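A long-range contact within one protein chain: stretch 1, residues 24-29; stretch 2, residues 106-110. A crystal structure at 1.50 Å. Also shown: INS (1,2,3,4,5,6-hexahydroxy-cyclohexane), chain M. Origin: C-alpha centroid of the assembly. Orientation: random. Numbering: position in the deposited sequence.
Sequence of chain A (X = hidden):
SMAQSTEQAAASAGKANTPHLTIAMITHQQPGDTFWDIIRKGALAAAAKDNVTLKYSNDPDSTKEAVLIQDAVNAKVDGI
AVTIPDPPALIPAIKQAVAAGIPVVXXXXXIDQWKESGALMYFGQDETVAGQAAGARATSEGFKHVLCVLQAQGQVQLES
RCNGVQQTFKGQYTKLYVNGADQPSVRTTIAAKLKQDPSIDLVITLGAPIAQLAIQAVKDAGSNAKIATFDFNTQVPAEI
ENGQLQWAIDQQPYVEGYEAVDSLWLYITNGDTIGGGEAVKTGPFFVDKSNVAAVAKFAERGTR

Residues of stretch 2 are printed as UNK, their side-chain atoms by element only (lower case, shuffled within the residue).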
# COMPACT_ATOMS: atom_id res chain seq x y z
N ALA A 24 10.28 -3.81 -16.06
CA ALA A 24 9.00 -3.05 -16.02
C ALA A 24 8.39 -3.14 -14.67
O ALA A 24 8.13 -4.29 -14.20
CB ALA A 24 7.99 -3.60 -17.02
N MET A 25 8.15 -1.99 -14.05
CA MET A 25 7.35 -1.94 -12.77
C MET A 25 6.00 -1.33 -13.10
O MET A 25 5.93 -0.18 -13.63
CB MET A 25 8.03 -1.11 -11.69
CG MET A 25 7.26 -0.91 -10.43
SD MET A 25 8.24 -0.16 -9.01
CE MET A 25 9.08 -1.67 -8.48
N ILE A 26 4.94 -2.12 -12.87
CA ILE A 26 3.58 -1.81 -13.30
C ILE A 26 2.69 -1.78 -12.09
O ILE A 26 2.60 -2.75 -11.32
CB ILE A 26 3.14 -2.88 -14.26
CG1 ILE A 26 4.05 -2.86 -15.50
CG2 ILE A 26 1.73 -2.61 -14.73
CD1 ILE A 26 3.89 -4.08 -16.40
N THR A 27 2.05 -0.64 -11.87
CA THR A 27 1.23 -0.48 -10.70
C THR A 27 -0.16 0.11 -11.04
O THR A 27 -0.54 0.36 -12.17
CB THR A 27 1.93 0.42 -9.68
OG1 THR A 27 1.63 1.76 -10.04
CG2 THR A 27 3.40 0.18 -9.62
N HIS A 28 -0.97 0.19 -9.99
CA HIS A 28 -2.32 0.74 -10.01
C HIS A 28 -2.42 2.16 -9.48
O HIS A 28 -3.52 2.60 -9.22
CB HIS A 28 -3.22 -0.18 -9.20
CG HIS A 28 -2.81 -0.31 -7.76
ND1 HIS A 28 -1.91 -1.28 -7.35
CD2 HIS A 28 -3.18 0.35 -6.65
CE1 HIS A 28 -1.76 -1.21 -6.05
NE2 HIS A 28 -2.49 -0.21 -5.60
N GLN A 29 -1.26 2.84 -9.32
CA GLN A 29 -1.14 4.19 -8.77
C GLN A 29 -2.19 5.12 -9.42
O GLN A 29 -2.27 5.21 -10.68
CB GLN A 29 0.26 4.72 -9.01
CG GLN A 29 0.37 6.19 -8.76
CD GLN A 29 1.73 6.74 -8.96
OE1 GLN A 29 2.58 6.13 -9.58
NE2 GLN A 29 1.97 7.90 -8.39
N UNK A 106 5.49 -10.06 -7.75
CA UNK A 106 4.31 -9.27 -7.36
C UNK A 106 4.62 -8.49 -6.10
O UNK A 106 5.52 -8.88 -5.34
c UNK A 106 3.06 -10.09 -7.26
N UNK A 107 4.00 -7.35 -5.91
CA UNK A 107 4.28 -6.59 -4.74
C UNK A 107 3.09 -5.69 -4.44
O UNK A 107 2.21 -5.45 -5.29
c UNK A 107 5.54 -4.62 -5.78
c UNK A 107 5.51 -3.67 -8.02
c UNK A 107 5.59 -4.77 -7.15
c UNK A 107 5.54 -3.34 -5.25
c UNK A 107 5.61 -5.80 -4.85
c UNK A 107 5.47 -2.41 -7.45
c UNK A 107 5.43 -2.25 -6.10
N UNK A 108 3.00 -5.26 -3.18
CA UNK A 108 2.10 -4.26 -2.65
C UNK A 108 0.61 -4.72 -2.56
O UNK A 108 0.00 -4.56 -1.49
c UNK A 108 1.22 -1.95 -2.78
o UNK A 108 0.11 -1.73 -3.28
c UNK A 108 2.12 -2.97 -3.40
n UNK A 108 1.61 -1.34 -1.70
N UNK A 109 0.05 -5.26 -3.64
CA UNK A 109 -1.31 -5.76 -3.64
C UNK A 109 -1.36 -7.11 -4.26
O UNK A 109 -0.77 -7.32 -5.29
c UNK A 109 -2.22 -4.83 -4.36
N UNK A 110 -2.21 -7.98 -3.70
CA UNK A 110 -2.48 -9.33 -4.20
C UNK A 110 -1.78 -10.46 -3.46
O UNK A 110 -1.44 -11.44 -4.07
C1 INS M . -1.34 2.09 0.33
C2 INS M . -2.19 3.30 -0.03
C3 INS M . -2.14 3.50 -1.55
C4 INS M . -2.47 2.25 -2.33
C5 INS M . -1.57 1.11 -1.97
C6 INS M . -1.55 0.82 -0.49
O1 INS M . -1.38 1.80 1.74
O2 INS M . -3.54 2.95 0.30
O3 INS M . -3.11 4.53 -1.83
O4 INS M . -2.41 2.50 -3.75
O5 INS M . -1.96 -0.12 -2.61
O6 INS M . -0.57 -0.20 -0.16

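Position 106 carries a single side-chain carbon, with no branch and no heteroatom. That is a CB and nothing more. It lies in a strand and makes no contact with stretch 1. One carbon means alanine: Ala106.

Position 107 has seven side-chain carbons, one leading to a ring of six. No oxygen or nitrogen is attached. The CA-to-CB bond points sideways, but the ring comes nearer to stretch 1. It reaches the side chains of Met25 and Thr27 and passes near the backbone oxygen of Ile26. A six-carbon ring on one carbon, with no hydroxyl, is phenylalanine: Phe107. Its CZ lies 3.8 Å from Met25 CG and 4.0 Å from Thr27 CG2. Met25 SD sits 4.9 Å from the centroid of the Phe107 ring, in an oblique sulfur-aromatic contact. The chi1 of Phe107 is p, at 72°.

Position 108 has two side-chain carbons, the second bearing one oxygen and one nitrogen. This is a short carboxamide. The CA-to-CB bond points toward stretch 1, and the oxygen approaches the ring of His28. Two carbons and an amide end make asparagine: Asn108. Its OD1 is 3.4 Å from His28 CE1, near the plane of the imidazole and at its edge. No hydrogen bond links the two side chains directly. Phi is positive here, at 72°, where the chain leaves the strand.

Position 109 again has one side-chain carbon. It points toward stretch 1, and its CB lies 4.0 Å from His28 CE1. This is alanine: Ala109. Its backbone N donates to Phe107 O at 2.7 Å, closing a tight turn around Asn108.

Position 110 has no side-chain atoms, so it is glycine: Gly110. It does not touch stretch 1. At its backbone angles, 102/32, a CB would be jammed against the carbonyl O of Ala109, which by itself calls for glycine.

The contact has two parts. Between the strands, Phe107 packs on Met25 and Thr27. Beyond the strand ends, His28 and Asn108 meet at the bound inositol. His28 NE2 donates to INS O5 at 3.0 Å, and INS O5 donates to Asn108 OD1 at 2.7 Å. The ligand hydroxyl therefore bridges the two stretches. Asn108 ND2 also donates to INS O6 at 2.9 Å. No hydrogen bond crosses directly, so packing and the shared ligand make the link.

Stretch 2 (106-110) AFNAG
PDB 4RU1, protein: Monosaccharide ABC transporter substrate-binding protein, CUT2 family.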